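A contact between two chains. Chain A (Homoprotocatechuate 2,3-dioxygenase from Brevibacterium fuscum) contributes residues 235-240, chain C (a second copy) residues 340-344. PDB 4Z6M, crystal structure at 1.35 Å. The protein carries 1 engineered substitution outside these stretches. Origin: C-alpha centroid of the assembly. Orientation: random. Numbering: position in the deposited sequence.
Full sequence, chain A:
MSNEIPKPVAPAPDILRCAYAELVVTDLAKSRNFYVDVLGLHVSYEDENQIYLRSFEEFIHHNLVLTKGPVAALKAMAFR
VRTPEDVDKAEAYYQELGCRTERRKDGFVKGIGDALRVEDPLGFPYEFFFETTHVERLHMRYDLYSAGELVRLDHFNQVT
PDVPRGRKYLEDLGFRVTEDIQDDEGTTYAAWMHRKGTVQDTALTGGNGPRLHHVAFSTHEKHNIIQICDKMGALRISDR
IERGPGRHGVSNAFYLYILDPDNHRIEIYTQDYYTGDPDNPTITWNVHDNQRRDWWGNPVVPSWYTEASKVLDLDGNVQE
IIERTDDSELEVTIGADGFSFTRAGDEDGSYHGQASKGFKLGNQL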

# COMPACT_ATOMS: atom_id res chain seq x y z
N LEU A 235 20.86 -5.96 3.78
CA LEU A 235 22.02 -5.77 4.66
C LEU A 235 22.58 -7.09 5.17
O LEU A 235 23.56 -7.08 5.94
CB LEU A 235 21.62 -4.86 5.84
CG LEU A 235 21.31 -3.41 5.43
CD1 LEU A 235 20.72 -2.65 6.61
CD2 LEU A 235 22.54 -2.70 4.93
N ARG A 236 21.95 -8.21 4.78
CA ARG A 236 22.40 -9.55 5.19
C ARG A 236 22.42 -9.68 6.71
O ARG A 236 23.33 -10.28 7.29
CB ARG A 236 23.74 -9.91 4.52
CG ARG A 236 23.56 -10.31 3.06
CD ARG A 236 23.11 -11.73 2.91
NE ARG A 236 22.75 -12.08 1.54
CZ ARG A 236 22.33 -13.29 1.20
NH1 ARG A 236 22.30 -14.25 2.11
NH2 ARG A 236 21.94 -13.56 -0.04
N ILE A 237 21.35 -9.15 7.32
CA ILE A 237 21.12 -9.25 8.76
C ILE A 237 19.73 -9.84 9.04
O ILE A 237 19.09 -9.53 10.05
CB ILE A 237 21.36 -7.91 9.52
CG1 ILE A 237 20.47 -6.79 8.97
CG2 ILE A 237 22.82 -7.50 9.46
CD1 ILE A 237 20.59 -5.49 9.76
N SER A 238 19.27 -10.71 8.15
CA SER A 238 17.96 -11.35 8.32
C SER A 238 17.92 -12.23 9.57
O SER A 238 16.83 -12.53 10.07
CB SER A 238 17.55 -12.16 7.09
OG SER A 238 18.50 -13.18 6.80
N ASP A 239 19.09 -12.63 10.07
CA ASP A 239 19.13 -13.33 11.33
C ASP A 239 18.68 -12.51 12.53
O ASP A 239 18.43 -13.07 13.59
CB ASP A 239 20.51 -13.96 11.57
CG ASP A 239 21.66 -12.97 11.54
OD1 ASP A 239 21.63 -11.97 10.80
OD2 ASP A 239 22.67 -13.28 12.23
N ARG A 240 18.58 -11.19 12.36
CA ARG A 240 18.09 -10.32 13.41
C ARG A 240 16.59 -10.02 13.25
O ARG A 240 16.03 -9.30 14.03
CB ARG A 240 18.89 -9.00 13.40
CG ARG A 240 20.41 -9.17 13.42
CD ARG A 240 20.89 -10.07 14.55
NE ARG A 240 20.72 -9.43 15.84
CZ ARG A 240 20.89 -10.03 17.01
NH1 ARG A 240 21.11 -11.34 17.05
NH2 ARG A 240 20.78 -9.35 18.14
N SER C 340 22.24 -24.11 6.67
CA SER C 340 22.11 -22.89 5.89
C SER C 340 22.83 -21.73 6.58
O SER C 340 23.15 -21.82 7.77
CB SER C 340 20.63 -22.58 5.64
OG SER C 340 19.95 -22.14 6.80
N PHE C 341 23.08 -20.66 5.82
CA PHE C 341 23.82 -19.49 6.32
C PHE C 341 23.03 -18.22 6.04
O PHE C 341 22.22 -18.15 5.09
CB PHE C 341 25.22 -19.40 5.71
CG PHE C 341 25.27 -19.20 4.21
CD1 PHE C 341 25.02 -17.96 3.63
CD2 PHE C 341 25.58 -20.26 3.36
CE1 PHE C 341 25.09 -17.78 2.25
CE2 PHE C 341 25.65 -20.08 1.99
CZ PHE C 341 25.39 -18.84 1.43
N THR C 342 23.27 -17.20 6.86
CA THR C 342 22.80 -15.86 6.56
C THR C 342 23.86 -15.11 5.75
O THR C 342 23.52 -14.47 4.74
CB THR C 342 22.45 -15.09 7.84
OG1 THR C 342 21.41 -15.77 8.55
CG2 THR C 342 21.94 -13.70 7.53
N ARG C 343 25.11 -15.19 6.20
CA ARG C 343 26.26 -14.60 5.49
C ARG C 343 27.23 -15.73 5.20
O ARG C 343 27.61 -16.49 6.12
CB ARG C 343 26.95 -13.56 6.38
CG ARG C 343 26.12 -12.31 6.63
CD ARG C 343 26.55 -11.53 7.87
NE ARG C 343 26.40 -12.32 9.10
CZ ARG C 343 25.30 -12.36 9.84
NH1 ARG C 343 24.23 -11.66 9.51
NH2 ARG C 343 25.26 -13.13 10.93
N ALA C 344 27.64 -15.85 3.94
CA ALA C 344 28.50 -16.96 3.55
C ALA C 344 29.79 -16.91 4.38
O ALA C 344 30.39 -15.84 4.56
CB ALA C 344 28.79 -16.91 2.06
O HOH W 1 18.84 -15.78 7.66

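Two arginines, one from each chain, carry most of the polar contact between these stretches. Each reaches across to a backbone carbonyl of the other chain, and one of them also meets a carboxylate. About 304 Å² of surface is buried, both sides summed.

The charged contact is between Asp239(A) and Arg343(C). Two hydrogen bonds run side by side: Arg343(C) NH1 to Asp239(A) OD1 at 2.9 Å, and Arg343(C) NH2 to Asp239(A) OD2 at 2.9 Å. Both are nearly straight, with angles of 166° and 168° at the hydrogen. Both bonds are part of one salt bridge between the two groups. Two donors on one guanidinium match two acceptors on one carboxylate, so charge and shape agree. The CA-to-CB bond of Asp239(A) points toward chain C, and its short side chain, with chi1 p, presents the carboxylate directly. Arg343(C) has a different path. Its CA-to-CB bond points sideways, but the end of its side chain comes nearer through chi1 m, chi2 t and chi3 m.

The carbonyl contacts are hydrogen bonds from arginine to main chain. Arg343(C) NH1 donates to Arg236(A) O at 2.8 Å, in addition to its bond to Asp239(A). Both acceptors lie at the edge of the guanidinium, near its plane, where the N-H groups point. Arg236(A) is the first residue after a helix to leave helical phi/psi. It has positive phi, 58°, in a Schellman motif. In the other direction, Arg236(A) NH1 donates to Thr342(C) O at 2.9 Å, with an angle of 154°. This carbonyl too sits at the guanidinium edge. The two arginines thus make reciprocal contacts, and their CA atoms are the nearest pair across the stretches, 6.4 Å apart. Both side chains are long enough to bring guanidinium donors to the other chain; Arg343(C) uses NH1 and NH2 here, Arg236(A) NH1.

One water links two hydroxyls. Water 1 donates to Ser238(A) OG at 2.8 Å and to Thr342(C) OG1 at 2.7 Å. The two hydroxyls offer it an acceptor from each chain.

Van der Waals contacts add to the polar ones. Thr342(C) is buried, and its CA-to-CB bond points toward chain A. It loses 82 Å² to the other stretch, the largest share of any residue here. Its methyl CG2 lies 3.6 Å from Ser238(A) OG, and its OG1 lies 3.6 Å from Asp239(A) CB. A branched side chain with one methyl and one hydroxyl therefore serves both packing and the water bridge. Arg236(A) loses 79 Å² and Arg343(C) 67 Å². Their aliphatic parts also meet, with Arg236(A) CB 4.0 Å from Arg343(C) CG. Phe341(C) adds a looser contact, its CE1 4.5 Å from Arg236(A) NH1.

Within chain A, residues 238-240 form a short 3-10 segment. A backbone hydrogen bond from Arg240(A) N to Ile237(A) O, 2.9 Å, spans this turn, which carries Ser238(A) and Asp239(A).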